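Local atomic coordinates of importin subunit beta-1 (Saccharomyces cerevisiae, PDB entry 5OWU), a protein that carries proteins into the nucleus as the beta subunit of the import receptor, working with importin alpha, which recognises the classical nuclear localization signal of the cargo. Residues A[390-395]-A[430-434]; A[439-444]-A[479-484]. All coordinates share one frame; numbering follows the deposited sequence.

Both contacts join the second helices of consecutive HEAT repeats, so they are successive steps along one layer of the solenoid. Contact 1 sets helix 383-395 of HEAT 9 against helix 425-442 of HEAT 10; contact 2 takes the C-terminal end of that same helix 425-442 and sets it against helix 467-484 of HEAT 11. In each case 34 residues separate the two segments, about one repeat. The contact centres lie 15 Å apart, and their nearest atoms, about 5 Å apart, do not touch. Each centre is 26 Å from the centre of the chain, on the same side of it. Contact 1 is sulfur, aromatic and methyl packing, whereas contact 2 adds water-bridged polar groups.

Contact 1 of 2, residues A[390-395]-A[430-434]; sequences VMAFGS and TTAWC
Met391 and Trp433 meet obliquely: the thioether sulfur SD sits 4.2 Å from the centroid of the indole six-membered ring and 34° off its normal, a Met-aromatic contact. The Met391 chain, bent at chi2 (61°), brings SD to 3.7 Å from CZ3 of Trp433. The same ring carbon has Met391 O at the ring edge, near the ring plane, while CH2 rests against the peptide bond that joins Gly394 to Ser395. Gly394 leaves room for this: a modelled CB there would lie only 2.5 Å from Trp433 CZ3, and the CA atoms of Gly394 and Cys434 approach to 4.5 Å. Ser395 OG donates to Met391 O over 2.8 Å, coming from above the carbonyl plane, while Ser395 N reaches that oxygen from the opposite face. Replacing this serine with alanine would probably cost Met391 O its second donor and leave the Gln356 side chain, hydrogen-bonded to the hydroxyl, without that partner. The two segments, from the second helices of HEAT 9 and HEAT 10, run nearly parallel, their local axes 17° apart in direction and 8.7 Å at closest approach, as neighbouring repeats of a HEAT solenoid do. Cys434 SG, also close to Gly394 N, lies at the edge of the Phe393 ring, 3.9 Å from CD1, a sulfur-aromatic contact. Further toward the N-terminal ends, Val390 CG2 packs on the Thr430 methyl CG2 at 3.6 Å. With that methyl anti to the backbone N, Thr430 turns OG1 elsewhere, to a hydrogen bond with Glu387; Thr431 OG1, beside both Val390 methyls, is bonded to Val427 O.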
loop_
_atom_site.group_PDB
_atom_site.type_symbol
_atom_site.label_atom_id
_atom_site.label_comp_id
_atom_site.label_asym_id
_atom_site.label_seq_id
_atom_site.Cartn_x
_atom_site.Cartn_y
_atom_site.Cartn_z
ATOM N N VAL A 390 -23.839 -2.130 17.977
ATOM C CA VAL A 390 -22.488 -1.776 18.429
ATOM C C VAL A 390 -21.568 -1.504 17.241
ATOM O O VAL A 390 -20.648 -0.680 17.337
ATOM C CB VAL A 390 -21.874 -2.844 19.367
ATOM C CG1 VAL A 390 -22.490 -2.775 20.738
ATOM C CG2 VAL A 390 -22.006 -4.255 18.786
ATOM N N MET A 391 -21.772 -2.190 16.118
ATOM C CA MET A 391 -20.994 -1.886 14.921
ATOM C C MET A 391 -21.184 -0.431 14.504
ATOM O O MET A 391 -20.214 0.271 14.186
ATOM C CB MET A 391 -21.388 -2.828 13.778
ATOM C CG MET A 391 -20.609 -2.588 12.479
ATOM S SD MET A 391 -18.822 -2.842 12.666
ATOM C CE MET A 391 -18.249 -2.043 11.174
ATOM N N ALA A 392 -22.435 0.039 14.495
ATOM C CA ALA A 392 -22.711 1.416 14.100
ATOM C C ALA A 392 -22.108 2.403 15.099
ATOM O O ALA A 392 -21.449 3.389 14.713
ATOM C CB ALA A 392 -24.226 1.618 13.969
ATOM N N PHE A 393 -22.293 2.134 16.396
ATOM C CA PHE A 393 -21.764 3.054 17.392
ATOM C C PHE A 393 -20.253 3.168 17.268
ATOM O O PHE A 393 -19.704 4.273 17.219
ATOM C CB PHE A 393 -22.150 2.611 18.801
ATOM C CG PHE A 393 -21.893 3.664 19.833
ATOM C CD1 PHE A 393 -20.662 3.764 20.440
ATOM C CD2 PHE A 393 -22.878 4.573 20.171
ATOM C CE1 PHE A 393 -20.418 4.745 21.387
ATOM C CE2 PHE A 393 -22.642 5.553 21.104
ATOM C CZ PHE A 393 -21.412 5.640 21.715
ATOM N N GLY A 394 -19.563 2.030 17.199
ATOM C CA GLY A 394 -18.125 2.069 17.028
ATOM C C GLY A 394 -17.722 2.756 15.741
ATOM O O GLY A 394 -16.695 3.438 15.690
ATOM N N SER A 395 -18.538 2.611 14.695
ATOM C CA SER A 395 -18.231 3.210 13.402
ATOM C C SER A 395 -18.387 4.726 13.375
ATOM O O SER A 395 -17.928 5.342 12.406
ATOM C CB SER A 395 -19.114 2.603 12.312
ATOM O OG SER A 395 -18.724 1.275 12.022
ATOM N N THR A 430 -17.893 -7.872 18.342
ATOM C CA THR A 430 -18.018 -6.504 17.866
ATOM C C THR A 430 -18.071 -5.515 19.022
ATOM O O THR A 430 -17.574 -4.399 18.892
ATOM C CB THR A 430 -19.248 -6.390 16.971
ATOM O OG1 THR A 430 -19.087 -7.298 15.876
ATOM C CG2 THR A 430 -19.421 -4.949 16.446
ATOM N N THR A 431 -18.644 -5.909 20.161
ATOM C CA THR A 431 -18.650 -5.039 21.335
ATOM C C THR A 431 -17.235 -4.763 21.827
ATOM O O THR A 431 -16.902 -3.623 22.180
ATOM C CB THR A 431 -19.494 -5.675 22.444
ATOM O OG1 THR A 431 -20.850 -5.794 21.996
ATOM C CG2 THR A 431 -19.456 -4.832 23.737
ATOM N N ALA A 432 -16.389 -5.795 21.879
ATOM C CA ALA A 432 -14.992 -5.576 22.245
ATOM C C ALA A 432 -14.331 -4.604 21.275
ATOM O O ALA A 432 -13.621 -3.673 21.687
ATOM C CB ALA A 432 -14.232 -6.905 22.273
ATOM N N TRP A 433 -14.547 -4.818 19.973
ATOM C CA TRP A 433 -14.050 -3.863 18.984
ATOM C C TRP A 433 -14.568 -2.453 19.262
ATOM O O TRP A 433 -13.810 -1.477 19.210
ATOM C CB TRP A 433 -14.454 -4.320 17.584
ATOM C CG TRP A 433 -14.185 -3.327 16.495
ATOM C CD1 TRP A 433 -13.005 -3.131 15.832
ATOM C CD2 TRP A 433 -15.121 -2.397 15.928
ATOM N NE1 TRP A 433 -13.149 -2.143 14.891
ATOM C CE2 TRP A 433 -14.437 -1.676 14.925
ATOM C CE3 TRP A 433 -16.468 -2.105 16.168
ATOM C CZ2 TRP A 433 -15.052 -0.686 14.164
ATOM C CZ3 TRP A 433 -17.078 -1.121 15.411
ATOM C CH2 TRP A 433 -16.372 -0.422 14.422
ATOM N N CYS A 434 -15.859 -2.328 19.560
ATOM C CA CYS A 434 -16.453 -1.017 19.792
ATOM C C CYS A 434 -15.797 -0.319 20.972
ATOM O O CYS A 434 -15.566 0.898 20.941
ATOM C CB CYS A 434 -17.957 -1.173 20.027
ATOM S SG CYS A 434 -18.820 0.369 20.246
#

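Contact 2 of 2, residues A[439-444]-A[479-484]; sequences ADSVAE and NLVEQL
Asp440 and Asn479 lay their flat ends one over the other, carboxylate and amide planes only 12° apart. Asp440 swings its carboxylate out with CG anti to the backbone N, and Asn479 ND2 comes to 3.4 Å from Asp440 CB without bonding to the acid. The amide nitrogen instead donates to Gly436 O, one turn earlier on helix 425-442, which fixes the amide's rotation. A water 2.6 Å from both Asp440 OD1 and Glu482 OE1 is placed to donate to each, but has more acceptors in reach than protons, so the two bonds may not both be made at once. It stands between two like charges, whose nearest oxygens are 4.8 Å apart.

Gln483 folds back over the end of the neighbouring helix. Two successive bends (chi1 -63°, chi2 -65°) lay CG against the backbone oxygens of Ala439 and Asp440 and bring CD to 3.2 Å from Asp440 O. From there NE2 donates to a second water at 2.9 Å. That water also accepts from Ala443 N at 2.7 Å and donates weakly to Ala439 O, so it ties the glutamine amide to the 3-10 segment and, weakly, to the helix. Apart from these polar groups, small methyls meet leucine branches: Ala439 CB touches Leu480 CD2 at 3.5 Å, and Ala443 CB touches Gln483 CB and Leu484 CD2. Small alanine side chains are consistent with the close approach of the second helices of HEAT 10 and HEAT 11 (Ala439 CA to Leu480 CA 5.3 Å), the repeat-to-repeat stacking from which an importin-beta HEAT solenoid is built.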
loop_
_atom_site.group_PDB
_atom_site.type_symbol
_atom_site.label_atom_id
_atom_site.label_comp_id
_atom_site.label_asym_id
_atom_site.label_seq_id
_atom_site.Cartn_x
_atom_site.Cartn_y
_atom_site.Cartn_z
ATOM N N ALA A 439 -12.031 3.792 22.967
ATOM C CA ALA A 439 -10.738 4.070 23.576
ATOM C C ALA A 439 -9.823 4.773 22.594
ATOM O O ALA A 439 -9.081 5.686 22.964
ATOM C CB ALA A 439 -10.093 2.772 24.062
ATOM N N ASP A 440 -9.879 4.375 21.328
ATOM C CA ASP A 440 -8.875 4.818 20.373
ATOM C C ASP A 440 -9.059 6.284 20.009
ATOM O O ASP A 440 -8.076 7.021 19.881
ATOM C CB ASP A 440 -8.923 3.950 19.118
ATOM C CG ASP A 440 -7.655 4.035 18.303
ATOM O OD1 ASP A 440 -6.589 4.282 18.905
ATOM O OD2 ASP A 440 -7.715 3.859 17.069
ATOM N N SER A 441 -10.309 6.724 19.839
ATOM C CA SER A 441 -10.540 8.090 19.374
ATOM C C SER A 441 -10.851 9.082 20.490
ATOM O O SER A 441 -10.445 10.245 20.400
ATOM C CB SER A 441 -11.670 8.106 18.343
ATOM O OG SER A 441 -11.237 7.542 17.112
ATOM N N VAL A 442 -11.568 8.674 21.535
ATOM C CA VAL A 442 -11.866 9.580 22.637
ATOM C C VAL A 442 -11.686 8.879 23.985
ATOM O O VAL A 442 -12.620 8.794 24.788
ATOM C CB VAL A 442 -13.281 10.185 22.465
ATOM C CG1 VAL A 442 -14.389 9.127 22.440
ATOM C CG2 VAL A 442 -13.552 11.257 23.503
ATOM N N ALA A 443 -10.454 8.441 24.280
ATOM C CA ALA A 443 -10.186 7.687 25.506
ATOM C C ALA A 443 -10.510 8.494 26.748
ATOM O O ALA A 443 -10.842 7.915 27.792
ATOM C CB ALA A 443 -8.717 7.255 25.574
ATOM N N GLU A 444 -10.395 9.821 26.678
ATOM C CA GLU A 444 -10.785 10.628 27.821
ATOM C C GLU A 444 -12.289 10.572 28.079
ATOM O O GLU A 444 -12.736 11.039 29.131
ATOM C CB GLU A 444 -10.324 12.060 27.590
ATOM C CG GLU A 444 -8.804 12.205 27.510
ATOM C CD GLU A 444 -8.219 11.708 26.192
ATOM O OE1 GLU A 444 -8.983 11.528 25.220
ATOM O OE2 GLU A 444 -6.988 11.498 26.127
ATOM N N ASN A 479 -5.106 0.147 22.438
ATOM C CA ASN A 479 -5.658 1.494 22.253
ATOM C C ASN A 479 -5.735 2.258 23.571
ATOM O O ASN A 479 -5.381 3.444 23.638
ATOM C CB ASN A 479 -7.041 1.414 21.621
ATOM C CG ASN A 479 -6.997 0.927 20.202
ATOM O OD1 ASN A 479 -5.926 0.802 19.621
ATOM N ND2 ASN A 479 -8.165 0.663 19.623
ATOM N N LEU A 480 -6.227 1.604 24.626
ATOM C CA LEU A 480 -6.334 2.267 25.920
ATOM C C LEU A 480 -4.988 2.789 26.383
ATOM O O LEU A 480 -4.866 3.949 26.798
ATOM C CB LEU A 480 -6.904 1.311 26.965
ATOM C CG LEU A 480 -8.414 1.136 27.002
ATOM C CD1 LEU A 480 -8.762 0.004 27.958
ATOM C CD2 LEU A 480 -9.097 2.428 27.424
ATOM N N VAL A 481 -3.963 1.934 26.343
ATOM C CA VAL A 481 -2.649 2.336 26.829
ATOM C C VAL A 481 -2.086 3.460 25.969
ATOM O O VAL A 481 -1.567 4.458 26.483
ATOM C CB VAL A 481 -1.704 1.120 26.870
ATOM C CG1 VAL A 481 -0.270 1.542 27.196
ATOM C CG2 VAL A 481 -2.207 0.114 27.883
ATOM N N GLU A 482 -2.188 3.319 24.645
ATOM C CA GLU A 482 -1.637 4.330 23.745
ATOM C C GLU A 482 -2.284 5.691 23.973
ATOM O O GLU A 482 -1.598 6.723 23.984
ATOM C CB GLU A 482 -1.821 3.891 22.290
ATOM C CG GLU A 482 -0.805 2.874 21.805
ATOM C CD GLU A 482 -1.058 2.435 20.374
ATOM O OE1 GLU A 482 -2.131 2.761 19.824
ATOM O OE2 GLU A 482 -0.185 1.754 19.802
ATOM N N GLN A 483 -3.600 5.719 24.165
ATOM C CA GLN A 483 -4.299 6.992 24.260
ATOM C C GLN A 483 -4.277 7.581 25.662
ATOM O O GLN A 483 -4.415 8.797 25.801
ATOM C CB GLN A 483 -5.746 6.824 23.785
ATOM C CG GLN A 483 -5.850 6.431 22.325
ATOM C CD GLN A 483 -5.321 7.517 21.408
ATOM O OE1 GLN A 483 -4.462 7.273 20.562
ATOM N NE2 GLN A 483 -5.835 8.725 21.580
ATOM N N LEU A 484 -4.095 6.768 26.701
ATOM C CA LEU A 484 -4.132 7.292 28.060
ATOM C C LEU A 484 -2.754 7.500 28.672
ATOM O O LEU A 484 -2.637 8.264 29.637
ATOM C CB LEU A 484 -4.949 6.360 28.960
ATOM C CG LEU A 484 -6.432 6.259 28.593
ATOM C CD1 LEU A 484 -7.129 5.213 29.433
ATOM C CD2 LEU A 484 -7.115 7.609 28.770
HETATM O O HOH W 1 -8.553 8.994 22.502
HETATM O O HOH W 2 -4.082 4.439 19.690
#